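Local coordinates for protein hypoxanthine-guanine phosphoribosyltransferase (Leishmania tarentolae, PDB 1PZM) that probably converts hypoxanthine and guanine to IMP and GMP in purine salvage, transferring the phosphoribosyl group of 5-phosphoribosyl diphosphate onto the purine, at residues D156-R161 and V171-R176; S130-Q135 and G160-V165; A177-Y182 and I196-K201. One frame throughout, in Å; residues are numbered along the deposited sequence. Where two conformers were deposited one is given.

Contact 1: residues D156-R161 and V171-R176; sequences DKPSGR and VITIPR. Unlike the reference sequence in segment 171-176: Arg176 (reference His). With 5GP (guanosine-5'-monophosphate), chain C.
Lys157 lies across the side chain of Ile174, its CG 3.6 Å from Ile174 CG1, and passes on over the Pro175 carbonyl to the purine of the bound GMP. Its chi1 of -57° sets CG anti to its own carbonyl carbon, beside the backbone N, where it meets Ile174; a bend at chi3 turns CE toward the purine, and NZ meets the Hoogsteen (N7/O6) edge of the guanine, donating to O6 at 2.7 Å and to N7 at 2.6 Å. A water joins NZ to Arg176 NE, the second of these bonds being weak. Arg176, a histidine in the reference sequence, runs past the 3-10 turn 158-160: its CG approaches Ser159 OG to 3.3 Å and its CD packs on Gly160 CA, while its guanidinium forms a salt bridge with Asp129. At the start of the turn the Pro158 ring sets CG against Thr173 CG2 at 3.6 Å.

Behind this layer the two backbones pair as parallel strands. Asp156 N donates to Ile172 O and Asp156 O accepts from Ile174 N, each at 2.9 Å, which holds the backbone just ahead of Lys157 in place. The Asp156 carboxylate shares a water with Thr173 OG1, and its OD2 receives Arg161 NH2 on the syn lone pair at 2.6 Å, in the guanidinium plane, tying down the far end of the turn.

Strand 169-173, whose last residues open segment 171-176, pairs in parallel with the end of strand 148-156, with strand 127-128 touching Lys157 and Ile174, and helix 30-48 packing on Val171.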
loop_
_atom_site.group_PDB
_atom_site.type_symbol
_atom_site.label_atom_id
_atom_site.label_comp_id
_atom_site.label_asym_id
_atom_site.label_seq_id
_atom_site.Cartn_x
_atom_site.Cartn_y
_atom_site.Cartn_z
ATOM N N ASP A 156 4.004 -3.263 18.288
ATOM C CA ASP A 156 5.109 -2.671 19.070
ATOM C C ASP A 156 5.759 -3.783 19.847
ATOM O O ASP A 156 5.055 -4.503 20.597
ATOM C CB ASP A 156 4.533 -1.601 20.028
ATOM C CG ASP A 156 5.591 -0.653 20.537
ATOM O OD1 ASP A 156 5.328 0.068 21.534
ATOM O OD2 ASP A 156 6.713 -0.571 19.965
ATOM N N LYS A 157 7.097 -3.885 19.759
ATOM C CA LYS A 157 7.873 -4.806 20.601
ATOM C C LYS A 157 8.744 -4.032 21.587
ATOM O O LYS A 157 9.999 -3.962 21.419
ATOM C CB LYS A 157 8.729 -5.790 19.734
ATOM C CG LYS A 157 7.865 -6.623 18.731
ATOM C CD LYS A 157 8.660 -7.780 18.006
ATOM C CE LYS A 157 9.655 -7.249 17.106
ATOM N NZ LYS A 157 10.159 -8.232 15.991
ATOM N N PRO A 158 8.127 -3.483 22.651
ATOM C CA PRO A 158 8.871 -2.606 23.573
ATOM C C PRO A 158 9.990 -3.324 24.340
ATOM O O PRO A 158 10.984 -2.683 24.802
ATOM C CB PRO A 158 7.775 -2.025 24.505
ATOM C CG PRO A 158 6.582 -3.018 24.449
ATOM C CD PRO A 158 6.711 -3.647 23.061
ATOM N N SER A 159 9.904 -4.645 24.448
ATOM C CA SER A 159 10.998 -5.320 25.168
ATOM C C SER A 159 12.274 -5.301 24.316
ATOM O O SER A 159 13.286 -5.599 24.810
ATOM C CB SER A 159 10.662 -6.754 25.598
ATOM O OG SER A 159 10.401 -7.595 24.468
ATOM N N GLY A 160 12.165 -4.947 23.037
ATOM C CA GLY A 160 13.309 -4.827 22.155
ATOM C C GLY A 160 14.074 -3.494 22.136
ATOM O O GLY A 160 15.075 -3.394 21.412
ATOM N N ARG A 161 13.632 -2.499 22.914
ATOM C CA ARG A 161 14.104 -1.115 22.751
ATOM C C ARG A 161 15.612 -0.982 22.933
ATOM O O ARG A 161 16.131 -1.493 23.911
ATOM C CB ARG A 161 13.389 -0.163 23.737
ATOM C CG ARG A 161 11.937 0.269 23.353
ATOM C CD ARG A 161 11.838 0.842 21.872
ATOM N NE ARG A 161 10.484 1.337 21.630
ATOM C CZ ARG A 161 9.514 0.651 21.083
ATOM N NH1 ARG A 161 9.743 -0.550 20.591
ATOM N NH2 ARG A 161 8.317 1.199 20.997
ATOM N N VAL A 171 -0.777 -0.022 18.322
ATOM C CA VAL A 171 -2.088 -0.681 18.234
ATOM C C VAL A 171 -2.079 -1.980 18.998
ATOM O O VAL A 171 -2.963 -2.261 19.798
ATOM C CB VAL A 171 -2.460 -0.928 16.758
ATOM C CG1 VAL A 171 -3.840 -1.545 16.684
ATOM C CG2 VAL A 171 -2.484 0.396 16.006
ATOM N N ILE A 172 -1.055 -2.785 18.758
ATOM C CA ILE A 172 -0.940 -4.057 19.478
ATOM C C ILE A 172 0.456 -4.191 20.045
ATOM O O ILE A 172 1.418 -3.933 19.315
ATOM C CB ILE A 172 -1.197 -5.229 18.518
ATOM C CG1 ILE A 172 -2.500 -4.994 17.735
ATOM C CG2 ILE A 172 -1.189 -6.563 19.290
ATOM C CD1 ILE A 172 -2.780 -6.091 16.673
ATOM N N THR A 173 0.574 -4.595 21.320
ATOM C CA THR A 173 1.889 -4.747 21.966
ATOM C C THR A 173 2.179 -6.231 22.062
ATOM O O THR A 173 1.337 -6.967 22.538
ATOM C CB THR A 173 1.845 -4.092 23.360
ATOM O OG1 THR A 173 1.720 -2.676 23.177
ATOM C CG2 THR A 173 3.219 -4.247 24.152
ATOM N N ILE A 174 3.350 -6.689 21.596
ATOM C CA ILE A 174 3.605 -8.140 21.546
ATOM C C ILE A 174 4.987 -8.429 22.049
ATOM O O ILE A 174 5.836 -7.539 22.078
ATOM C CB ILE A 174 3.551 -8.710 20.102
ATOM C CG1 ILE A 174 4.657 -8.060 19.252
ATOM C CG2 ILE A 174 2.162 -8.540 19.479
ATOM C CD1 ILE A 174 4.812 -8.621 17.797
ATOM N N PRO A 175 5.240 -9.670 22.441
ATOM C CA PRO A 175 6.593 -10.010 22.902
ATOM C C PRO A 175 7.552 -10.124 21.724
ATOM O O PRO A 175 7.173 -9.951 20.545
ATOM C CB PRO A 175 6.412 -11.321 23.694
ATOM C CG PRO A 175 5.115 -11.891 23.244
ATOM C CD PRO A 175 4.312 -10.816 22.483
ATOM N N ARG A 176 8.826 -10.289 22.031
ATOM C CA ARG A 176 9.791 -10.441 20.962
ATOM C C ARG A 176 9.498 -11.724 20.182
ATOM O O ARG A 176 9.146 -12.788 20.741
ATOM C CB ARG A 176 11.202 -10.326 21.488
ATOM C CG ARG A 176 11.575 -8.850 21.642
ATOM C CD ARG A 176 13.048 -8.547 21.545
ATOM N NE ARG A 176 13.458 -8.291 20.159
ATOM C CZ ARG A 176 14.705 -8.477 19.712
ATOM N NH1 ARG A 176 15.643 -8.912 20.545
ATOM N NH2 ARG A 176 15.026 -8.222 18.444
HETATM P P 5GP C . 14.091 -1.449 14.532
HETATM O O1P 5GP C . 12.957 -1.022 15.396
HETATM O O2P 5GP C . 15.120 -2.221 15.278
HETATM O O3P 5GP C . 14.736 -0.191 14.082
HETATM O "O5'" 5GP C . 13.512 -2.280 13.287
HETATM C "C5'" 5GP C . 14.331 -2.719 12.194
HETATM C "C4'" 5GP C . 13.493 -3.152 10.954
HETATM O "O4'" 5GP C . 12.985 -4.492 11.041
HETATM C "C3'" 5GP C . 12.277 -2.281 10.654
HETATM O "O3'" 5GP C . 12.107 -2.082 9.248
HETATM C "C2'" 5GP C . 11.145 -3.125 11.218
HETATM O "O2'" 5GP C . 9.927 -2.751 10.640
HETATM C "C1'" 5GP C . 11.574 -4.574 10.941
HETATM N N9 5GP C . 11.092 -5.535 11.977
HETATM C C8 5GP C . 11.434 -5.657 13.338
HETATM N N7 5GP C . 10.808 -6.794 13.876
HETATM C C5 5GP C . 10.329 -7.468 12.774
HETATM C C6 5GP C . 9.600 -8.659 12.661
HETATM O O6 5GP C . 9.246 -9.307 13.695
HETATM N N1 5GP C . 9.230 -9.119 11.398
HETATM C C2 5GP C . 9.606 -8.400 10.262
HETATM N N2 5GP C . 9.299 -8.825 9.038
HETATM N N3 5GP C . 10.301 -7.230 10.375
HETATM C C4 5GP C . 10.659 -6.781 11.634
HETATM O O HOH W 1 3.618 -0.890 23.556
HETATM O O HOH W 2 12.284 -8.694 17.532
#

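Contact 2: residues S130-Q135 and G160-V165; sequences SAITLQ and GRKVDV. With 5GP (guanosine-5'-monophosphate), chain C.
Ala131 and Val163 meet where the loop 160-165 folds over the start of helix 132-142. Val163 is the main bump: its CG2 enters a hollow formed by the Ala131 carbonyl, at 3.6 Å from O, the flank of Ile132 and the amide end of Gln135. Gln135, with CG anti to the backbone N (chi1 176°) and the chain extended beyond, crosses the valine at about a right angle and lays its amide against it, NE2 3.7 Å from Val163 CG2; its OE1 is held by Arg139.

Val165 fills the next dip along the helix by splitting its two methyls. CG1 rests on Gln135 CB at 3.7 Å, while CG2 reaches in between Ala131 CB and Leu134 CD2. The small Ala131 methyl also receives Arg161, whose CD lies 3.5 Å away, so that one CB is shared by three side chains of the loop. At the outer margin the aliphatic part of Lys162 runs past Ser130 CB and Ile132 CD1.

The polar part of the contact converges on Ser130 O, which takes a straight bond from Lys162 N at 3.0 Å, in the carbonyl plane on a lone pair, and a weak one from Val163 N. Ser130 OG accepts from Ile132 N (3.1 Å) in an ST turn.

The backbone so held leads into the 5'-phosphate site of the GMP: the amides of Ser130, Ala131 and Thr133 and the hydroxyl of Thr133, at 2.6 Å from O3P, all donate to phosphate oxygens. Such a loop, wrapped round the phosphate at the N-terminal end of a helix, is the PRPP-binding loop of type I phosphoribosyltransferases.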
loop_
_atom_site.group_PDB
_atom_site.type_symbol
_atom_site.label_atom_id
_atom_site.label_comp_id
_atom_site.label_asym_id
_atom_site.label_seq_id
_atom_site.Cartn_x
_atom_site.Cartn_y
_atom_site.Cartn_z
ATOM N N SER A 130 13.884 -2.253 17.968
ATOM C CA SER A 130 14.839 -1.449 18.746
ATOM C C SER A 130 14.428 0.018 18.741
ATOM O O SER A 130 14.870 0.775 19.599
ATOM C CB SER A 130 16.262 -1.541 18.145
ATOM O OG SER A 130 16.262 -0.909 16.841
ATOM N N ALA A 131 13.639 0.407 17.742
ATOM C CA ALA A 131 13.237 1.809 17.526
ATOM C C ALA A 131 14.357 2.704 16.928
ATOM O O ALA A 131 14.166 3.914 16.760
ATOM C CB ALA A 131 12.665 2.448 18.862
ATOM N N ILE A 132 15.509 2.133 16.576
ATOM C CA ILE A 132 16.533 2.960 15.957
ATOM C C ILE A 132 15.992 3.558 14.648
ATOM O O ILE A 132 16.138 4.753 14.385
ATOM C CB ILE A 132 17.849 2.144 15.806
ATOM C CG1 ILE A 132 18.429 1.902 17.214
ATOM C CG2 ILE A 132 18.926 2.851 14.877
ATOM C CD1 ILE A 132 19.469 0.861 17.283
ATOM N N THR A 133 15.302 2.746 13.864
ATOM C CA THR A 133 14.756 3.202 12.593
ATOM C C THR A 133 13.752 4.359 12.763
ATOM O O THR A 133 13.847 5.407 12.112
ATOM C CB THR A 133 14.027 2.000 11.928
ATOM O OG1 THR A 133 14.987 0.950 11.714
ATOM C CG2 THR A 133 13.485 2.373 10.542
ATOM N N LEU A 134 12.783 4.141 13.631
ATOM C CA LEU A 134 11.767 5.132 13.903
ATOM C C LEU A 134 12.402 6.401 14.433
ATOM O O LEU A 134 11.995 7.486 14.018
ATOM C CB LEU A 134 10.770 4.602 14.917
ATOM C CG LEU A 134 9.573 5.523 15.239
ATOM C CD1 LEU A 134 8.751 5.981 13.932
ATOM C CD2 LEU A 134 8.672 4.815 16.188
ATOM N N GLN A 135 13.384 6.275 15.338
ATOM C CA GLN A 135 13.999 7.453 15.935
ATOM C C GLN A 135 14.590 8.335 14.835
ATOM O O GLN A 135 14.446 9.567 14.855
ATOM C CB GLN A 135 15.087 7.069 16.960
ATOM C CG GLN A 135 15.870 8.277 17.572
ATOM C CD GLN A 135 16.980 7.862 18.517
ATOM O OE1 GLN A 135 16.995 8.267 19.697
ATOM N NE2 GLN A 135 17.913 7.064 18.020
ATOM N N GLY A 160 12.165 -4.947 23.037
ATOM C CA GLY A 160 13.309 -4.827 22.155
ATOM C C GLY A 160 14.074 -3.494 22.136
ATOM O O GLY A 160 15.075 -3.394 21.412
ATOM N N ARG A 161 13.632 -2.499 22.914
ATOM C CA ARG A 161 14.104 -1.115 22.751
ATOM C C ARG A 161 15.612 -0.982 22.933
ATOM O O ARG A 161 16.131 -1.493 23.911
ATOM C CB ARG A 161 13.389 -0.163 23.737
ATOM C CG ARG A 161 11.937 0.269 23.353
ATOM C CD ARG A 161 11.838 0.842 21.872
ATOM N NE ARG A 161 10.484 1.337 21.630
ATOM C CZ ARG A 161 9.514 0.651 21.083
ATOM N NH1 ARG A 161 9.743 -0.550 20.591
ATOM N NH2 ARG A 161 8.317 1.199 20.997
ATOM N N LYS A 162 16.289 -0.273 22.026
ATOM C CA LYS A 162 17.689 0.145 22.250
ATOM C C LYS A 162 17.792 1.654 22.371
ATOM O O LYS A 162 18.800 2.165 22.803
ATOM C CB LYS A 162 18.610 -0.313 21.127
ATOM C CG LYS A 162 18.950 -1.791 21.114
ATOM C CD LYS A 162 19.949 -2.107 19.990
ATOM C CE LYS A 162 19.791 -3.544 19.532
ATOM N NZ LYS A 162 20.260 -3.757 18.136
ATOM N N VAL A 163 16.739 2.362 21.974
ATOM C CA VAL A 163 16.648 3.802 22.249
ATOM C C VAL A 163 15.231 4.154 22.750
ATOM O O VAL A 163 14.336 3.305 22.706
ATOM C CB VAL A 163 17.034 4.659 21.025
ATOM C CG1 VAL A 163 18.516 4.498 20.705
ATOM C CG2 VAL A 163 16.105 4.324 19.772
ATOM N N ASP A 164 15.042 5.398 23.172
ATOM C CA ASP A 164 13.823 5.837 23.825
ATOM C C ASP A 164 12.987 6.731 22.913
ATOM O O ASP A 164 13.411 7.857 22.589
ATOM C CB ASP A 164 14.191 6.576 25.105
ATOM C CG ASP A 164 14.085 5.692 26.309
ATOM O OD1 ASP A 164 13.074 4.942 26.366
ATOM O OD2 ASP A 164 14.940 5.682 27.225
ATOM N N VAL A 165 11.859 6.210 22.430
ATOM C CA VAL A 165 10.981 6.999 21.551
ATOM C C VAL A 165 9.516 7.025 21.975
ATOM O O VAL A 165 8.959 6.026 22.518
ATOM C CB VAL A 165 11.004 6.591 20.002
ATOM C CG1 VAL A 165 12.407 6.587 19.432
ATOM C CG2 VAL A 165 10.264 5.263 19.733
HETATM P P 5GP C . 14.091 -1.449 14.532
HETATM O O1P 5GP C . 12.957 -1.022 15.396
HETATM O O2P 5GP C . 15.120 -2.221 15.278
HETATM O O3P 5GP C . 14.736 -0.191 14.082
HETATM O "O5'" 5GP C . 13.512 -2.280 13.287
HETATM C "C5'" 5GP C . 14.331 -2.719 12.194
HETATM C "C4'" 5GP C . 13.493 -3.152 10.954
HETATM O "O4'" 5GP C . 12.985 -4.492 11.041
HETATM C "C3'" 5GP C . 12.277 -2.281 10.654
HETATM O "O3'" 5GP C . 12.107 -2.082 9.248
HETATM C "C2'" 5GP C . 11.145 -3.125 11.218
HETATM O "O2'" 5GP C . 9.927 -2.751 10.640
HETATM C "C1'" 5GP C . 11.574 -4.574 10.941
HETATM N N9 5GP C . 11.092 -5.535 11.977
HETATM C C8 5GP C . 11.434 -5.657 13.338
HETATM N N7 5GP C . 10.808 -6.794 13.876
HETATM C C5 5GP C . 10.329 -7.468 12.774
HETATM C C6 5GP C . 9.600 -8.659 12.661
HETATM O O6 5GP C . 9.246 -9.307 13.695
HETATM N N1 5GP C . 9.230 -9.119 11.398
HETATM C C2 5GP C . 9.606 -8.400 10.262
HETATM N N2 5GP C . 9.299 -8.825 9.038
HETATM N N3 5GP C . 10.301 -7.230 10.375
HETATM C C4 5GP C . 10.659 -6.781 11.634
#

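Contact 3: residues A177-Y182 and I196-K201; sequences AFVIGY and ICVLKK. With 5GP (guanosine-5'-monophosphate), chain C.
Ile196 fits between Val179 and Tyr182, using a different branch for each: CG2 lies across Val179 CB, and CG1 touches Tyr182 CB at 3.6 Å. From there the tyrosine ring leads away toward helix 30-48, and its OH bonds to Asp74. Gly181 passes close to the Ile196 backbone, with a positive phi (98°), a conformation open to glycine.

Cys197 pairs with Ile180 as an antiparallel hydrogen-bonded pair, with N-to-O bonds of 2.9 Å in both directions. Its O also lies 3.2 Å from Val179 CA in a CA-H...O contact, and its CB packs on Ile180 CG1. Val198 turns to the other face, alongside Val179 in a non-hydrogen-bonded pair, and its CG1 is loosely set against Ala177 CB.

Leu199 donates from N to Phe178 O at 3.2 Å in a nearly straight bond. Its side chain crosses Ile180 at about a right angle, CB 4.0 Å from Ile180 CG2, while CD2 approaches the Phe178 ring obliquely.

On the ligand side, guanine N1 sits 3.5 Å above the centre of one face of that ring. Strand 196-199, the middle strand of a three-stranded antiparallel sheet, holds at its edge the short strand that reads the base. Val179 N donates to guanine O6 at 2.8 Å, and Val179 O accepts from N1 at 2.6 Å and weakly from N2. This donor-acceptor pattern suits a 6-oxopurine, consistent with the use of both guanine and hypoxanthine.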
loop_
_atom_site.group_PDB
_atom_site.type_symbol
_atom_site.label_atom_id
_atom_site.label_comp_id
_atom_site.label_asym_id
_atom_site.label_seq_id
_atom_site.Cartn_x
_atom_site.Cartn_y
_atom_site.Cartn_z
ATOM N N ALA A 177 9.514 -11.588 18.889
ATOM C CA ALA A 177 9.337 -12.737 18.063
ATOM C C ALA A 177 9.454 -12.216 16.640
ATOM O O ALA A 177 9.147 -11.054 16.346
ATOM C CB ALA A 177 7.957 -13.348 18.307
ATOM N N PHE A 178 9.894 -13.044 15.727
ATOM C CA PHE A 178 9.957 -12.508 14.385
ATOM C C PHE A 178 8.625 -12.764 13.669
ATOM O O PHE A 178 8.214 -13.904 13.521
ATOM C CB PHE A 178 11.131 -13.085 13.643
ATOM C CG PHE A 178 11.371 -12.418 12.326
ATOM C CD1 PHE A 178 10.676 -12.823 11.194
ATOM C CD2 PHE A 178 12.260 -11.375 12.227
ATOM C CE1 PHE A 178 10.914 -12.215 9.965
ATOM C CE2 PHE A 178 12.499 -10.763 11.020
ATOM C CZ PHE A 178 11.812 -11.184 9.880
ATOM N N VAL A 179 7.927 -11.711 13.255
ATOM C CA VAL A 179 6.676 -11.953 12.573
ATOM C C VAL A 179 6.718 -11.704 11.060
ATOM O O VAL A 179 7.598 -10.955 10.592
ATOM C CB VAL A 179 5.511 -11.213 13.205
ATOM C CG1 VAL A 179 5.440 -11.479 14.806
ATOM C CG2 VAL A 179 5.520 -9.747 12.818
ATOM N N ILE A 180 5.757 -12.330 10.338
ATOM C CA ILE A 180 5.596 -12.195 8.894
ATOM C C ILE A 180 4.086 -11.991 8.656
ATOM O O ILE A 180 3.280 -12.196 9.584
ATOM C CB ILE A 180 6.099 -13.480 8.158
ATOM C CG1 ILE A 180 5.236 -14.688 8.621
ATOM C CG2 ILE A 180 7.647 -13.710 8.421
ATOM C CD1 ILE A 180 5.375 -15.947 7.809
ATOM N N GLY A 181 3.723 -11.582 7.434
ATOM C CA GLY A 181 2.316 -11.438 7.073
ATOM C C GLY A 181 1.816 -10.013 7.170
ATOM O O GLY A 181 2.478 -9.213 7.779
ATOM N N TYR A 182 0.685 -9.671 6.534
ATOM C CA TYR A 182 0.123 -8.312 6.711
ATOM C C TYR A 182 1.173 -7.183 6.363
ATOM O O TYR A 182 1.298 -6.118 7.043
ATOM C CB TYR A 182 -0.546 -8.181 8.089
ATOM C CG TYR A 182 -1.557 -7.054 8.151
ATOM C CD1 TYR A 182 -2.857 -7.236 7.655
ATOM C CD2 TYR A 182 -1.194 -5.799 8.655
ATOM C CE1 TYR A 182 -3.760 -6.190 7.631
ATOM C CE2 TYR A 182 -2.093 -4.741 8.652
ATOM C CZ TYR A 182 -3.385 -4.958 8.153
ATOM O OH TYR A 182 -4.317 -3.925 8.171
ATOM N N ILE A 196 -1.179 -12.214 10.735
ATOM C CA ILE A 196 0.163 -12.010 11.183
ATOM C C ILE A 196 0.606 -13.294 11.882
ATOM O O ILE A 196 -0.067 -13.770 12.835
ATOM C CB ILE A 196 0.230 -10.822 12.132
ATOM C CG1 ILE A 196 -0.064 -9.514 11.368
ATOM C CG2 ILE A 196 1.659 -10.784 12.843
ATOM C CD1 ILE A 196 -0.365 -8.341 12.305
ATOM N N CYS A 197 1.736 -13.844 11.425
ATOM C CA CYS A 197 2.199 -15.127 11.941
ATOM C C CYS A 197 3.603 -15.054 12.535
ATOM O O CYS A 197 4.379 -14.178 12.174
ATOM C CB CYS A 197 2.167 -16.185 10.855
ATOM S SG CYS A 197 0.542 -16.403 10.049
ATOM N N VAL A 198 3.917 -15.962 13.451
ATOM C CA VAL A 198 5.285 -16.088 13.941
ATOM C C VAL A 198 5.984 -17.121 13.078
ATOM O O VAL A 198 5.494 -18.235 12.935
ATOM C CB VAL A 198 5.312 -16.511 15.419
ATOM C CG1 VAL A 198 6.780 -16.596 15.935
ATOM C CG2 VAL A 198 4.551 -15.529 16.205
ATOM N N LEU A 199 7.111 -16.732 12.480
ATOM C CA LEU A 199 7.807 -17.539 11.455
ATOM C C LEU A 199 8.370 -18.849 12.061
ATOM O O LEU A 199 9.041 -18.817 13.122
ATOM C CB LEU A 199 8.930 -16.701 10.801
ATOM C CG LEU A 199 9.769 -17.398 9.724
ATOM C CD1 LEU A 199 8.995 -17.641 8.405
ATOM C CD2 LEU A 199 11.041 -16.630 9.449
ATOM N N LYS A 200 8.100 -19.989 11.397
ATOM C CA LYS A 200 8.651 -21.296 11.835
ATOM C C LYS A 200 10.196 -21.249 12.005
ATOM O O LYS A 200 10.910 -20.922 11.037
ATOM C CB LYS A 200 8.278 -22.424 10.849
ATOM C CG LYS A 200 7.090 -23.304 11.238
ATOM C CD LYS A 200 6.805 -24.316 10.125
ATOM C CE LYS A 200 5.386 -24.898 10.148
ATOM N NZ LYS A 200 5.160 -25.834 8.974
ATOM N N LYS A 201 10.679 -21.584 13.215
ATOM C CA LYS A 201 12.108 -21.616 13.613
ATOM C C LYS A 201 13.287 -21.730 12.600
ATOM O O LYS A 201 14.441 -21.495 12.988
HETATM P P 5GP C . 14.091 -1.449 14.532
HETATM O O1P 5GP C . 12.957 -1.022 15.396
HETATM O O2P 5GP C . 15.120 -2.221 15.278
HETATM O O3P 5GP C . 14.736 -0.191 14.082
HETATM O "O5'" 5GP C . 13.512 -2.280 13.287
HETATM C "C5'" 5GP C . 14.331 -2.719 12.194
HETATM C "C4'" 5GP C . 13.493 -3.152 10.954
HETATM O "O4'" 5GP C . 12.985 -4.492 11.041
HETATM C "C3'" 5GP C . 12.277 -2.281 10.654
HETATM O "O3'" 5GP C . 12.107 -2.082 9.248
HETATM C "C2'" 5GP C . 11.145 -3.125 11.218
HETATM O "O2'" 5GP C . 9.927 -2.751 10.640
HETATM C "C1'" 5GP C . 11.574 -4.574 10.941
HETATM N N9 5GP C . 11.092 -5.535 11.977
HETATM C C8 5GP C . 11.434 -5.657 13.338
HETATM N N7 5GP C . 10.808 -6.794 13.876
HETATM C C5 5GP C . 10.329 -7.468 12.774
HETATM C C6 5GP C . 9.600 -8.659 12.661
HETATM O O6 5GP C . 9.246 -9.307 13.695
HETATM N N1 5GP C . 9.230 -9.119 11.398
HETATM C C2 5GP C . 9.606 -8.400 10.262
HETATM N N2 5GP C . 9.299 -8.825 9.038
HETATM N N3 5GP C . 10.301 -7.230 10.375
HETATM C C4 5GP C . 10.659 -6.781 11.634
#

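How the contacts relate
The three contacts hold different parts of one GMP molecule: contact 2 its 5'-phosphate, contact 1 the N7 and O6 edge of the base, contact 3 the ring face with O6, N1 and, weakly, N2, so O6 is gripped from both. Contacts 1 and 2, centres 11 Å apart, share Gly160 and Arg161, so the turn after Lys157 runs directly into the loop covering the phosphate-binding segment. Contacts 1 and 3, centres 14 Å apart, follow one another along the chain and touch: Lys157 NZ lies 3.0 Å from Ala177 O, a probable hydrogen bond, and Ile174 packs on Val179. Contacts 2 and 3 do not touch, their nearest atoms about 8 Å apart; the nucleotide spans them.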